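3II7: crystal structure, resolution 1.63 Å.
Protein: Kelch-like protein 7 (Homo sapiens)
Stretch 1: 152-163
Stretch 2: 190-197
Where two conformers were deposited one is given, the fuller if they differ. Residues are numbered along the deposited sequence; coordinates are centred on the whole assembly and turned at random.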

# COMPACT_ATOMS: atom_id res chain seq x y z
N ILE A 152 9.36 -10.32 -0.99
CA ILE A 152 8.05 -9.71 -0.89
C ILE A 152 7.47 -10.03 0.47
O ILE A 152 7.22 -11.19 0.79
N TYR A 153 7.24 -8.98 1.25
CA TYR A 153 6.79 -9.11 2.64
C TYR A 153 5.33 -8.72 2.73
O TYR A 153 4.89 -7.70 2.18
N VAL A 154 4.57 -9.53 3.46
CA VAL A 154 3.20 -9.22 3.80
C VAL A 154 3.07 -9.18 5.33
O VAL A 154 3.67 -9.99 6.01
N CYS A 155 2.27 -8.25 5.86
CA CYS A 155 1.92 -8.28 7.26
C CYS A 155 0.58 -7.66 7.54
O CYS A 155 0.09 -6.71 6.86
N GLY A 156 -0.01 -8.20 8.57
CA GLY A 156 -1.29 -7.77 9.09
C GLY A 156 -2.43 -8.05 8.13
O GLY A 156 -2.43 -9.05 7.41
N GLY A 157 -3.42 -7.18 8.17
CA GLY A 157 -4.69 -7.43 7.49
C GLY A 157 -5.67 -8.11 8.41
O GLY A 157 -5.45 -8.25 9.62
N SER A 158 -6.80 -8.53 7.85
CA SER A 158 -7.81 -9.22 8.62
C SER A 158 -8.33 -10.45 7.91
O SER A 158 -8.12 -10.62 6.70
N LEU A 159 -9.03 -11.30 8.67
CA LEU A 159 -9.84 -12.37 8.09
C LEU A 159 -11.16 -12.44 8.88
O LEU A 159 -11.21 -11.97 10.02
N GLY A 160 -12.20 -12.97 8.25
CA GLY A 160 -13.52 -13.06 8.87
C GLY A 160 -14.24 -11.72 8.87
O GLY A 160 -13.75 -10.74 8.28
N ASN A 161 -15.40 -11.66 9.51
CA ASN A 161 -16.16 -10.39 9.56
C ASN A 161 -15.83 -9.53 10.81
O ASN A 161 -14.94 -9.87 11.59
N ASN A 162 -16.52 -8.38 10.96
CA ASN A 162 -16.27 -7.48 12.08
C ASN A 162 -16.81 -7.96 13.44
O ASN A 162 -16.58 -7.30 14.46
N VAL A 163 -17.53 -9.08 13.46
CA VAL A 163 -18.07 -9.64 14.71
C VAL A 163 -17.20 -10.80 15.24
O VAL A 163 -16.79 -10.80 16.40
N ALA A 190 -1.43 -6.05 16.21
CA ALA A 190 -2.26 -6.46 15.08
C ALA A 190 -2.63 -5.17 14.33
O ALA A 190 -2.91 -4.15 14.96
N ARG A 191 -2.61 -5.20 12.99
CA ARG A 191 -2.87 -3.99 12.17
C ARG A 191 -3.50 -4.38 10.87
O ARG A 191 -3.08 -5.36 10.25
N LYS A 192 -4.48 -3.59 10.45
CA LYS A 192 -4.93 -3.54 9.06
C LYS A 192 -5.02 -2.07 8.67
O LYS A 192 -5.11 -1.19 9.50
N ASN A 193 -5.03 -1.83 7.36
CA ASN A 193 -5.06 -0.47 6.82
C ASN A 193 -3.91 0.42 7.27
O ASN A 193 -4.01 1.66 7.23
N HIS A 194 -2.80 -0.22 7.63
CA HIS A 194 -1.57 0.42 8.04
C HIS A 194 -0.72 0.74 6.82
O HIS A 194 -0.86 0.13 5.76
N GLY A 195 0.19 1.66 6.99
CA GLY A 195 1.23 1.89 6.01
C GLY A 195 2.29 0.83 6.18
O GLY A 195 2.48 0.29 7.28
N LEU A 196 3.01 0.56 5.09
CA LEU A 196 4.06 -0.49 5.11
C LEU A 196 5.07 -0.07 4.09
O LEU A 196 4.79 -0.08 2.86
N VAL A 197 6.24 0.34 4.59
CA VAL A 197 7.27 0.93 3.76
C VAL A 197 8.63 0.44 4.13
O VAL A 197 8.96 0.29 5.31

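The most unusual feature of this contact is that its centre contains almost no side chain on one of its two sides. Gly156 and Gly157 lie against Arg191 and Lys192 with CA atoms close together, 5.1 Å between Gly156 CA and Arg191 CA and 4.2 Å between Gly157 CA and Lys192 CA. The arrangement illustrates a general principle: where two backbones must meet, glycine supplies the room, and the neighbouring side chains close the contact around it. At Gly156 a CB would fall 2.2 Å from Arg191 O and 2.9 Å from His194 CE1, both clashes, and the positive phi favours glycine in its own right. Gly157 is different. A CB there would point away from the other stretch, but at these backbone angles it would be jammed against the carbonyl O of Gly156, so local conformation alone calls for glycine.

The room so gained is used by a carbonyl oxygen. Arg191 O accepts a hydrogen bond from Gly157 N at 2.8 Å, with a good N-H...O angle of 152°, and also receives a CA-H...O contact from Gly156 CA at 3.2 Å. The Arg191 side chain takes no direct part: starting sideways with chi1 m, it leads away, and its guanidinium nitrogens are hydrogen-bonded elsewhere in the structure.

Beside this backbone contact, His194 points toward the first stretch with chi1 p. His194 NE2 donates a weak hydrogen bond to Cys155 O, 3.0 Å away, the angle of 122° being far from linear. Both Cys155 O and Gly157 N lie at the edge of the imidazole, near its plane, so the ring reaches the glycine pair edge-on to these backbone atoms. Cys155, with chi1 p, sets its sulfur at the ring edge as well: Cys155 SG is 4.7 Å from the centroid of the His194 ring and 3.6 Å from His194 NE2.

The same sulfur also meets an apolar partner. Leu196 points toward the first stretch in a t, p conformation and brings both methyls to the sulfur, Leu196 CD1 at 3.4 Å and Leu196 CD2 at 3.7 Å from Cys155 SG; Leu196 CD2 is also 4.2 Å from Tyr153 O. Tyr153 itself starts toward the second stretch, but its chi1 m rotamer carries the ring away, leaving the backbone oxygen to make the contact.

Beyond the glycines the packing becomes looser and wetter. Lys192, p at chi1 and t at every later chi angle, runs out as an extended chain. Lys192 CB lies 3.8 Å from Gly157 CA, and Lys192 CD is 3.9 Å from Ser158 OG, whose chi1 is p. The ammonium group is linked to the first stretch through two waters. Water 1 is 2.7 Å from Ser158 OG and accepts a weak hydrogen bond from Lys192 NZ at 3.3 Å. Water 2 accepts from Lys192 NZ at 3.1 Å and donates weakly to Asn162 OD1 at 3.5 Å. Asn162, chi1 m, thus joins the exposed margin through water, Asn162 OD1 remaining 4.1 Å from Lys192 NZ.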

# COMPACT_ATOMS: atom_id res chain seq x y z
CB ILE A 152 7.14 -10.24 -1.99
CG1 ILE A 152 7.75 -9.86 -3.36
CG2 ILE A 152 5.67 -9.70 -1.84
CD1 ILE A 152 6.97 -10.26 -4.51
CB TYR A 153 7.57 -8.20 3.56
CG TYR A 153 9.01 -8.56 3.69
CD1 TYR A 153 9.48 -9.29 4.78
CD2 TYR A 153 9.92 -8.19 2.72
CE1 TYR A 153 10.82 -9.64 4.88
CE2 TYR A 153 11.28 -8.53 2.83
CZ TYR A 153 11.71 -9.27 3.92
OH TYR A 153 13.04 -9.61 4.05
CB VAL A 154 2.28 -10.32 3.27
CG1 VAL A 154 0.92 -10.16 3.83
CG2 VAL A 154 2.24 -10.30 1.75
CB CYS A 155 2.95 -7.65 8.15
SG CYS A 155 3.17 -5.95 7.87
CB SER A 158 -8.97 -8.29 8.94
OG SER A 158 -9.61 -7.87 7.76
CB LEU A 159 -9.10 -13.70 8.12
CG LEU A 159 -8.36 -14.13 9.40
CD1 LEU A 159 -9.29 -14.49 10.53
CD2 LEU A 159 -7.47 -15.35 9.03
CB ASN A 161 -17.66 -10.65 9.40
CG ASN A 161 -18.26 -11.41 10.56
OD1 ASN A 161 -17.72 -11.44 11.66
ND2 ASN A 161 -19.40 -12.02 10.31
CB ASN A 162 -16.86 -6.08 11.78
CG ASN A 162 -16.14 -5.37 10.64
OD1 ASN A 162 -14.91 -5.38 10.57
ND2 ASN A 162 -16.90 -4.75 9.75
CB VAL A 163 -19.54 -10.07 14.52
CG1 VAL A 163 -20.06 -10.85 15.74
CG2 VAL A 163 -20.43 -8.83 14.26
CB ALA A 190 -3.51 -7.19 15.57
CB ARG A 191 -1.58 -3.21 11.79
CG ARG A 191 -0.66 -2.86 12.90
CD ARG A 191 0.59 -2.19 12.37
NE ARG A 191 1.51 -1.99 13.49
CZ ARG A 191 1.55 -0.90 14.25
NH1 ARG A 191 0.77 0.15 14.03
NH2 ARG A 191 2.38 -0.86 15.26
CB LYS A 192 -6.27 -4.22 8.86
CG LYS A 192 -7.50 -3.53 9.53
CD LYS A 192 -8.77 -4.29 9.20
CE LYS A 192 -10.00 -3.63 9.75
NZ LYS A 192 -11.27 -4.19 9.14
CB ASN A 193 -6.42 0.23 7.12
CG ASN A 193 -7.60 -0.51 6.55
OD1 ASN A 193 -8.53 -0.86 7.28
ND2 ASN A 193 -7.57 -0.77 5.24
CB HIS A 194 -0.76 -0.50 8.98
CG HIS A 194 -0.53 -1.89 8.46
ND1 HIS A 194 -1.55 -2.77 8.25
CD2 HIS A 194 0.62 -2.57 8.18
CE1 HIS A 194 -1.07 -3.92 7.81
NE2 HIS A 194 0.24 -3.84 7.78
CB LEU A 196 3.50 -1.89 4.81
CG LEU A 196 4.46 -3.02 5.21
CD1 LEU A 196 4.62 -3.08 6.78
CD2 LEU A 196 4.03 -4.38 4.61
CB VAL A 197 7.22 2.50 3.81
CG1 VAL A 197 5.88 3.01 3.27
CG2 VAL A 197 7.48 3.02 5.24
O HOH W 1 -10.70 -5.82 6.30
O HOH W 2 -11.79 -6.92 10.61